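Local coordinates for protein flagellar assembly factor FliW (PDB 5JAK) that probably binds the translational repressor CsrA and keeps it from silencing flagellin synthesis, and probably also binds flagellin during assembly of the flagellum, at residues F45-S50 with G57-E62; K17-F22 with Q34-Q39. The protein carries 1 engineered substitution. All coordinates share one frame; numbering follows the deposited sequence.

Contact 1: F45-S50 with G57-E62; sequences FIILQS and GFVLIE
An antiparallel beta hairpin brings strand 46-50 against strand 57-61, with Ile46 facing Leu60 and Leu48 facing Phe58 as hydrogen-bonded pairs. Each pair exchanges two backbone bonds; at the first, Ile46 N reaches Leu60 O at 3.0 Å with an almost straight N-H...O angle of 173°, and Leu60 N returns to Ile46 O. The strand directions differ by 160°, so the ribbon is slightly twisted. Ile47 and Val59 form the intervening non-hydrogen-bonded pair, where the CA of Ile47 approaches Phe58 O at 3.4 Å as a CA-H...O contact. The branches of Ile47 divide the work: CD1 crosses to Val59 CG2 at 4.1 Å, while, with CG1 anti to the carbonyl carbon (chi1 -53°), CG2 falls anti to the backbone N and lies 3.9 Å from Gly57 CA. A side-chain carbon on Gly57 would come tightly against that methyl. Cutting the Ile47 side chain back to an alanine is likely to leave Val59 CG2 without its CD1 neighbour and to open a gap over Gly57. The hairpin sits inside the larger antiparallel sheet of FliW, flanked by strand 34-39 beside 46-50 and by strand 90-97 beside 57-61. On the face carrying Leu48, Phe58 and Leu60, Leu48 CD2 meets Phe58 CD2 at 4.1 Å and Leu48 CB packs on Leu60 CD1 at 3.9 Å, while Leu37 touches both leucines. Leu48 O, near the plane of the Phe58 ring, lies at its edge. At the end of the hairpin away from its turn, the Phe45 ring runs alongside Ile61, its CD1 lying 3.6 Å from Ile61 CG2 and 4.0 Å from Val59 CG1.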
ATOM      1  N   PHE A  45      11.598   2.104  -0.863  1.00 43.00           N
ATOM      2  CA  PHE A  45      10.310   2.284  -1.507  1.00 40.79           C
ATOM      3  C   PHE A  45       9.864   0.986  -2.177  1.00 38.86           C
ATOM      4  O   PHE A  45      10.662   0.282  -2.793  1.00 39.66           O
ATOM      5  CB  PHE A  45      10.387   3.406  -2.544  1.00 38.74           C
ATOM      6  CG  PHE A  45      10.953   4.680  -2.006  1.00 37.80           C
ATOM      7  CD1 PHE A  45      10.148   5.559  -1.276  1.00 38.55           C
ATOM      8  CD2 PHE A  45      12.285   4.979  -2.161  1.00 41.00           C
ATOM      9  CE1 PHE A  45      10.691   6.729  -0.760  1.00 43.29           C
ATOM     10  CE2 PHE A  45      12.834   6.140  -1.628  1.00 45.37           C
ATOM     11  CZ  PHE A  45      12.019   7.022  -0.941  1.00 43.30           C
ATOM     12  N   ILE A  46       8.572   0.705  -2.074  1.00 34.88           N
ATOM     13  CA  ILE A  46       7.937  -0.483  -2.628  1.00 30.89           C
ATOM     14  C   ILE A  46       6.836  -0.003  -3.567  1.00 35.49           C
ATOM     15  O   ILE A  46       6.017   0.829  -3.181  1.00 33.95           O
ATOM     16  CB  ILE A  46       7.358  -1.361  -1.496  1.00 39.35           C
ATOM     17  CG1 ILE A  46       8.458  -1.680  -0.480  1.00 41.50           C
ATOM     18  CG2 ILE A  46       6.755  -2.640  -2.062  1.00 35.55           C
ATOM     19  CD1 ILE A  46       7.984  -2.411   0.744  1.00 54.55           C
ATOM     20  N   ILE A  47       6.809  -0.505  -4.802  1.00 30.86           N
ATOM     21  CA  ILE A  47       5.778  -0.067  -5.754  1.00 27.20           C
ATOM     22  C   ILE A  47       4.614  -1.051  -5.690  1.00 31.65           C
ATOM     23  O   ILE A  47       4.812  -2.264  -5.880  1.00 33.18           O
ATOM     24  CB  ILE A  47       6.331   0.016  -7.191  1.00 33.40           C
ATOM     25  CG1 ILE A  47       7.590   0.886  -7.237  1.00 33.42           C
ATOM     26  CG2 ILE A  47       5.239   0.566  -8.135  1.00 30.84           C
ATOM     27  CD1 ILE A  47       7.321   2.342  -6.610  1.00 32.20           C
ATOM     28  N   LEU A  48       3.401  -0.531  -5.469  1.00 25.89           N
ATOM     29  CA  LEU A  48       2.147  -1.297  -5.612  1.00 23.52           C
ATOM     30  C   LEU A  48       1.754  -1.216  -7.094  1.00 25.93           C
ATOM     31  O   LEU A  48       1.155  -0.244  -7.552  1.00 26.70           O
ATOM     32  CB  LEU A  48       1.074  -0.736  -4.668  1.00 24.31           C
ATOM     33  CG  LEU A  48      -0.261  -1.475  -4.586  1.00 29.64           C
ATOM     34  CD1 LEU A  48      -0.041  -2.888  -4.039  1.00 30.20           C
ATOM     35  CD2 LEU A  48      -1.249  -0.684  -3.683  1.00 29.56           C
ATOM     36  N   GLN A  49       2.187  -2.207  -7.874  1.00 29.04           N
ATOM     37  CA  GLN A  49       2.137  -2.169  -9.338  1.00 23.15           C
ATOM     38  C   GLN A  49       0.939  -2.966  -9.831  1.00 25.97           C
ATOM     39  O   GLN A  49       0.822  -4.164  -9.529  1.00 27.42           O
ATOM     40  CB  GLN A  49       3.421  -2.772  -9.924  1.00 25.46           C
ATOM     41  CG  GLN A  49       3.341  -2.991 -11.456  1.00 28.34           C
ATOM     42  CD  GLN A  49       3.371  -1.687 -12.235  1.00 32.32           C
ATOM     43  OE1 GLN A  49       4.297  -0.896 -12.071  1.00 32.46           O
ATOM     44  NE2 GLN A  49       2.362  -1.440 -13.074  1.00 29.60           N
ATOM     45  N   SER A  50       0.060  -2.314 -10.598  1.00 27.61           N
ATOM     46  CA  SER A  50      -1.063  -3.013 -11.212  1.00 28.30           C
ATOM     47  C   SER A  50      -0.570  -4.056 -12.214  1.00 25.23           C
ATOM     48  O   SER A  50       0.323  -3.787 -13.033  1.00 28.25           O
ATOM     49  CB  SER A  50      -1.979  -2.023 -11.932  1.00 28.21           C
ATOM     50  OG  SER A  50      -2.900  -2.763 -12.725  1.00 28.50           O
ATOM     51  N   GLY A  57       1.175   2.544 -10.723  1.00 31.77           N
ATOM     52  CA  GLY A  57       2.049   2.067  -9.694  1.00 28.88           C
ATOM     53  C   GLY A  57       2.079   3.065  -8.568  1.00 36.43           C
ATOM     54  O   GLY A  57       2.494   4.162  -8.786  1.00 40.90           O
ATOM     55  N   PHE A  58       1.673   2.689  -7.378  1.00 26.34           N
ATOM     56  CA  PHE A  58       1.701   3.611  -6.260  1.00 27.39           C
ATOM     57  C   PHE A  58       2.998   3.484  -5.501  1.00 31.64           C
ATOM     58  O   PHE A  58       3.480   2.407  -5.344  1.00 32.64           O
ATOM     59  CB  PHE A  58       0.560   3.341  -5.290  1.00 28.05           C
ATOM     60  CG  PHE A  58      -0.792   3.440  -5.887  1.00 28.56           C
ATOM     61  CD1 PHE A  58      -1.488   4.612  -5.855  1.00 32.42           C
ATOM     62  CD2 PHE A  58      -1.372   2.361  -6.473  1.00 26.81           C
ATOM     63  CE1 PHE A  58      -2.732   4.698  -6.411  1.00 35.46           C
ATOM     64  CE2 PHE A  58      -2.623   2.431  -7.011  1.00 28.89           C
ATOM     65  CZ  PHE A  58      -3.304   3.603  -6.983  1.00 31.93           C
ATOM     66  N   VAL A  59       3.551   4.583  -5.020  1.00 27.99           N
ATOM     67  CA  VAL A  59       4.775   4.530  -4.259  1.00 29.30           C
ATOM     68  C   VAL A  59       4.452   4.334  -2.792  1.00 33.21           C
ATOM     69  O   VAL A  59       3.808   5.149  -2.212  1.00 30.82           O
ATOM     70  CB  VAL A  59       5.592   5.809  -4.419  1.00 35.19           C
ATOM     71  CG1 VAL A  59       6.872   5.728  -3.644  1.00 32.35           C
ATOM     72  CG2 VAL A  59       5.864   6.090  -5.863  1.00 34.93           C
ATOM     73  N   LEU A  60       4.907   3.241  -2.213  1.00 29.92           N
ATOM     74  CA  LEU A  60       4.635   2.884  -0.817  1.00 30.45           C
ATOM     75  C   LEU A  60       5.898   2.950   0.036  1.00 36.22           C
ATOM     76  O   LEU A  60       7.010   2.690  -0.441  1.00 33.39           O
ATOM     77  CB  LEU A  60       4.096   1.438  -0.676  1.00 29.07           C
ATOM     78  CG  LEU A  60       2.897   0.985  -1.483  1.00 29.66           C
ATOM     79  CD1 LEU A  60       2.468  -0.447  -1.070  1.00 32.20           C
ATOM     80  CD2 LEU A  60       1.788   1.994  -1.310  1.00 30.13           C
ATOM     81  N   ILE A  61       5.717   3.258   1.329  1.00 33.71           N
ATOM     82  CA  ILE A  61       6.748   3.024   2.331  1.00 37.79           C
ATOM     83  C   ILE A  61       6.144   2.287   3.518  1.00 35.00           C
ATOM     84  O   ILE A  61       4.940   2.350   3.770  1.00 33.99           O
ATOM     85  CB  ILE A  61       7.425   4.323   2.811  1.00 39.07           C
ATOM     86  CG1 ILE A  61       6.378   5.303   3.357  1.00 37.40           C
ATOM     87  CG2 ILE A  61       8.244   4.926   1.685  1.00 39.14           C
ATOM     88  CD1 ILE A  61       6.981   6.440   4.100  1.00 46.58           C
ATOM     89  N   GLU A  62       6.995   1.594   4.264  1.00 32.86           N
ATOM     90  CA  GLU A  62       6.582   1.148   5.593  1.00 37.95           C
ATOM     91  C   GLU A  62       6.569   2.372   6.491  1.00 37.61           C
ATOM     92  O   GLU A  62       7.577   3.077   6.564  1.00 36.91           O
ATOM     93  CB  GLU A  62       7.527   0.085   6.154  1.00 42.84           C
ATOM     94  CG  GLU A  62       7.521  -1.178   5.321  1.00 53.96           C
ATOM     95  CD  GLU A  62       8.192  -2.347   6.010  1.00 76.41           C
ATOM     96  OE1 GLU A  62       7.876  -2.613   7.191  1.00 81.80           O
ATOM     97  OE2 GLU A  62       9.033  -3.002   5.361  1.00 83.23           O
TER

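Contact 2: K17-F22 with Q34-Q39; sequences KDIVRF and QFVLLQ. Engineered in segment 34-39: Gln39 (natural residue Pro).
Phe22 and Phe35 form a T-shaped pair at the packed end of this contact: the edge of Phe35 is directed at the face of Phe22, with centroids 5.2 Å apart and planes at 70°. The closest carbons are Phe22 CD1 and Phe35 CD1, at 3.7 Å. Phe22 has CG anti to its carbonyl carbon (chi1 -75°), which brings the ring back toward Val20, whose O lies in plane at the ring edge. Ile113 touches Phe22 and Ile26 touches Phe35. Val20 and Phe35 make an antiparallel hydrogen-bonded pair: Val20 N donates to Phe35 O at 2.8 Å, and Phe35 N to Val20 O at 3.1 Å. Through it the short strand 20-21 joins 34-39 in the main antiparallel sheet of FliW; Val20 also touches Ile115 of strand 106-116, and Arg21 bonds by its backbone to Arg120 and Gly122.

Toward Asp18 the packing is looser. Ile19 spreads its branches, CG2 meeting Gln34 CB at 3.8 Å and CG1 meeting Val36 CG1 at 4.1 Å. Beyond this the backbones separate and a water fills in, donating to Asp18 O at 2.8 Å and accepting from Leu37 N. Asp18 OD2 instead takes a hydrogen bond from His15 N. The direct backbone bonds are thus the two of the Val20-Phe35 pair, beside the non-hydrogen-bonded pair Arg21-Gln34, and water takes over where the chain before Ile19 turns away from strand 34-39 as a 3-10 segment.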
ATOM      1  N   LYS A  17       1.309 -16.675  -7.540  1.00 52.27           N
ATOM      2  CA  LYS A  17       1.689 -16.605  -6.131  1.00 55.84           C
ATOM      3  C   LYS A  17       1.992 -15.187  -5.677  1.00 53.70           C
ATOM      4  O   LYS A  17       1.787 -14.859  -4.502  1.00 60.89           O
ATOM      5  CB  LYS A  17       2.921 -17.496  -5.893  1.00 58.00           C
ATOM      6  CG  LYS A  17       3.618 -17.282  -4.549  1.00 72.63           C
ATOM      7  CD  LYS A  17       5.002 -17.950  -4.466  1.00 74.52           C
ATOM      8  CE  LYS A  17       5.756 -17.486  -3.208  1.00 79.82           C
ATOM      9  NZ  LYS A  17       5.612 -18.432  -2.036  1.00 84.70           N
ATOM     10  N   ASP A  18       2.499 -14.340  -6.582  1.00 42.90           N
ATOM     11  CA  ASP A  18       2.886 -12.973  -6.245  1.00 49.08           C
ATOM     12  C   ASP A  18       1.714 -11.992  -6.191  1.00 43.19           C
ATOM     13  O   ASP A  18       1.881 -10.880  -5.680  1.00 41.64           O
ATOM     14  CB  ASP A  18       3.894 -12.427  -7.267  1.00 47.29           C
ATOM     15  CG  ASP A  18       5.152 -13.267  -7.390  1.00 59.82           C
ATOM     16  OD1 ASP A  18       5.600 -13.870  -6.391  1.00 60.85           O
ATOM     17  OD2 ASP A  18       5.703 -13.298  -8.511  1.00 61.18           O
ATOM     18  N   ILE A  19       0.547 -12.341  -6.716  1.00 42.61           N
ATOM     19  CA  ILE A  19      -0.505 -11.345  -6.913  1.00 35.85           C
ATOM     20  C   ILE A  19      -1.288 -11.158  -5.624  1.00 39.52           C
ATOM     21  O   ILE A  19      -1.733 -12.135  -5.012  1.00 35.45           O
ATOM     22  CB  ILE A  19      -1.441 -11.748  -8.064  1.00 39.82           C
ATOM     23  CG1 ILE A  19      -0.665 -11.769  -9.402  1.00 33.61           C
ATOM     24  CG2 ILE A  19      -2.644 -10.800  -8.124  1.00 38.93           C
ATOM     25  CD1 ILE A  19      -1.461 -12.317 -10.591  1.00 36.77           C
ATOM     26  N   VAL A  20      -1.441  -9.901  -5.208  1.00 32.03           N
ATOM     27  CA  VAL A  20      -2.333  -9.543  -4.105  1.00 32.22           C
ATOM     28  C   VAL A  20      -3.653  -9.080  -4.697  1.00 31.21           C
ATOM     29  O   VAL A  20      -3.688  -8.154  -5.516  1.00 31.40           O
ATOM     30  CB  VAL A  20      -1.724  -8.457  -3.211  1.00 31.09           C
ATOM     31  CG1 VAL A  20      -2.688  -8.175  -2.037  1.00 31.38           C
ATOM     32  CG2 VAL A  20      -0.381  -8.894  -2.710  1.00 35.08           C
ATOM     33  N   ARG A  21      -4.737  -9.731  -4.303  1.00 29.96           N
ATOM     34  CA  ARG A  21      -6.063  -9.346  -4.762  1.00 31.61           C
ATOM     35  C   ARG A  21      -6.662  -8.243  -3.882  1.00 32.03           C
ATOM     36  O   ARG A  21      -6.701  -8.386  -2.663  1.00 36.27           O
ATOM     37  CB  ARG A  21      -6.979 -10.566  -4.743  1.00 38.84           C
ATOM     38  CG  ARG A  21      -8.252 -10.302  -5.478  1.00 56.73           C
ATOM     39  CD  ARG A  21      -9.237 -11.458  -5.453  1.00 71.93           C
ATOM     40  NE  ARG A  21     -10.563 -10.964  -5.812  1.00 75.74           N
ATOM     41  CZ  ARG A  21     -10.902 -10.543  -7.029  1.00 75.58           C
ATOM     42  NH1 ARG A  21     -10.026 -10.580  -8.026  1.00 72.49           N
ATOM     43  NH2 ARG A  21     -12.130 -10.091  -7.253  1.00 77.96           N
ATOM     44  N   PHE A  22      -7.158  -7.167  -4.520  1.00 33.33           N
ATOM     45  CA  PHE A  22      -7.928  -6.093  -3.862  1.00 31.42           C
ATOM     46  C   PHE A  22      -9.374  -6.243  -4.324  1.00 30.99           C
ATOM     47  O   PHE A  22      -9.750  -5.752  -5.397  1.00 36.12           O
ATOM     48  CB  PHE A  22      -7.349  -4.724  -4.216  1.00 34.81           C
ATOM     49  CG  PHE A  22      -6.057  -4.398  -3.509  1.00 30.76           C
ATOM     50  CD1 PHE A  22      -4.877  -5.119  -3.794  1.00 30.23           C
ATOM     51  CD2 PHE A  22      -6.007  -3.331  -2.591  1.00 29.01           C
ATOM     52  CE1 PHE A  22      -3.672  -4.814  -3.130  1.00 26.30           C
ATOM     53  CE2 PHE A  22      -4.836  -2.993  -1.947  1.00 30.09           C
ATOM     54  CZ  PHE A  22      -3.655  -3.715  -2.198  1.00 27.40           C
ATOM     55  N   GLN A  34      -5.899  -6.491  -9.049  1.00 30.51           N
ATOM     56  CA  GLN A  34      -4.704  -7.338  -8.986  1.00 30.36           C
ATOM     57  C   GLN A  34      -3.442  -6.479  -8.987  1.00 29.34           C
ATOM     58  O   GLN A  34      -3.205  -5.728  -9.946  1.00 30.12           O
ATOM     59  CB  GLN A  34      -4.669  -8.299 -10.172  1.00 28.19           C
ATOM     60  CG  GLN A  34      -5.739  -9.344 -10.160  1.00 35.41           C
ATOM     61  CD  GLN A  34      -5.580 -10.256 -11.373  1.00 44.90           C
ATOM     62  OE1 GLN A  34      -5.476  -9.772 -12.504  1.00 41.14           O
ATOM     63  NE2 GLN A  34      -5.543 -11.564 -11.143  1.00 40.31           N
ATOM     64  N   PHE A  35      -2.613  -6.617  -7.942  1.00 26.60           N
ATOM     65  CA  PHE A  35      -1.380  -5.855  -7.784  1.00 28.26           C
ATOM     66  C   PHE A  35      -0.232  -6.774  -7.373  1.00 31.14           C
ATOM     67  O   PHE A  35      -0.435  -7.836  -6.775  1.00 32.62           O
ATOM     68  CB  PHE A  35      -1.527  -4.718  -6.723  1.00 26.69           C
ATOM     69  CG  PHE A  35      -2.421  -3.585  -7.173  1.00 27.16           C
ATOM     70  CD1 PHE A  35      -3.805  -3.647  -6.978  1.00 26.73           C
ATOM     71  CD2 PHE A  35      -1.878  -2.467  -7.791  1.00 24.63           C
ATOM     72  CE1 PHE A  35      -4.618  -2.609  -7.401  1.00 26.89           C
ATOM     73  CE2 PHE A  35      -2.693  -1.423  -8.239  1.00 25.67           C
ATOM     74  CZ  PHE A  35      -4.079  -1.489  -8.027  1.00 28.27           C
ATOM     75  N   VAL A  36       0.989  -6.367  -7.707  1.00 29.29           N
ATOM     76  CA  VAL A  36       2.188  -7.011  -7.169  1.00 27.73           C
ATOM     77  C   VAL A  36       3.013  -5.934  -6.460  1.00 34.46           C
ATOM     78  O   VAL A  36       2.921  -4.744  -6.778  1.00 31.42           O
ATOM     79  CB  VAL A  36       3.032  -7.740  -8.245  1.00 31.00           C
ATOM     80  CG1 VAL A  36       2.264  -8.951  -8.806  1.00 31.78           C
ATOM     81  CG2 VAL A  36       3.443  -6.781  -9.379  1.00 28.45           C
ATOM     82  N   LEU A  37       3.802  -6.355  -5.469  1.00 35.52           N
ATOM     83  CA  LEU A  37       4.648  -5.448  -4.692  1.00 36.98           C
ATOM     84  C   LEU A  37       6.096  -5.569  -5.170  1.00 38.24           C
ATOM     85  O   LEU A  37       6.692  -6.649  -5.077  1.00 36.25           O
ATOM     86  CB  LEU A  37       4.553  -5.766  -3.197  1.00 36.59           C
ATOM     87  CG  LEU A  37       3.230  -5.509  -2.474  1.00 40.89           C
ATOM     88  CD1 LEU A  37       3.215  -6.269  -1.127  1.00 45.70           C
ATOM     89  CD2 LEU A  37       3.094  -4.048  -2.251  1.00 43.95           C
ATOM     90  N   LEU A  38       6.661  -4.471  -5.687  1.00 34.43           N
ATOM     91  CA  LEU A  38       7.994  -4.482  -6.296  1.00 35.18           C
ATOM     92  C   LEU A  38       8.921  -3.502  -5.567  1.00 38.65           C
ATOM     93  O   LEU A  38       8.769  -2.287  -5.700  1.00 37.72           O
ATOM     94  CB  LEU A  38       7.902  -4.135  -7.784  1.00 33.53           C
ATOM     95  CG  LEU A  38       6.943  -4.951  -8.671  1.00 37.57           C
ATOM     96  CD1 LEU A  38       6.916  -4.385 -10.113  1.00 31.72           C
ATOM     97  CD2 LEU A  38       7.302  -6.447  -8.677  1.00 39.35           C
ATOM     98  N   GLN A  39       9.905  -4.029  -4.833  1.00 44.05           N
ATOM     99  CA  GLN A  39      10.952  -3.206  -4.209  1.00 47.48           C
ATOM    100  C   GLN A  39      11.824  -2.538  -5.283  1.00 55.97           C
ATOM    101  O   GLN A  39      11.969  -3.050  -6.395  1.00 43.99           O
ATOM    102  CB  GLN A  39      11.806  -4.087  -3.290  1.00 45.89           C
ATOM    103  CG  GLN A  39      12.791  -3.350  -2.400  1.00 60.05           C
ATOM    104  CD  GLN A  39      12.223  -3.051  -1.030  1.00 72.05           C
ATOM    105  OE1 GLN A  39      11.658  -3.929  -0.378  1.00 77.73           O
ATOM    106  NE2 GLN A  39      12.372  -1.810  -0.581  1.00 70.27           N
TER
HETATM  107  O   HOH W   1       3.839  -9.169  -4.595  1.00 41.41           O

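Contact 2 closes before contact 1 opens, so the two follow each other in series along the chain, with centres about 10 Å apart. They join through neighbouring strands of one antiparallel sheet: 34-39, from contact 2, pairs with 46-50, from contact 1. Probable hydrogen bonds from Ile47 N to Leu38 O (2.8 Å) and from Gln49 N to Val36 O (2.9 Å) support this pairing. The local strand order is therefore 20-21, 34-39, 46-50, 57-61, a run of successive antiparallel neighbours. Phe35 provides a side-chain connection as well, packing against Leu48 and Phe58, so the aromatic cluster of contact 2 continues into the apolar face of contact 1.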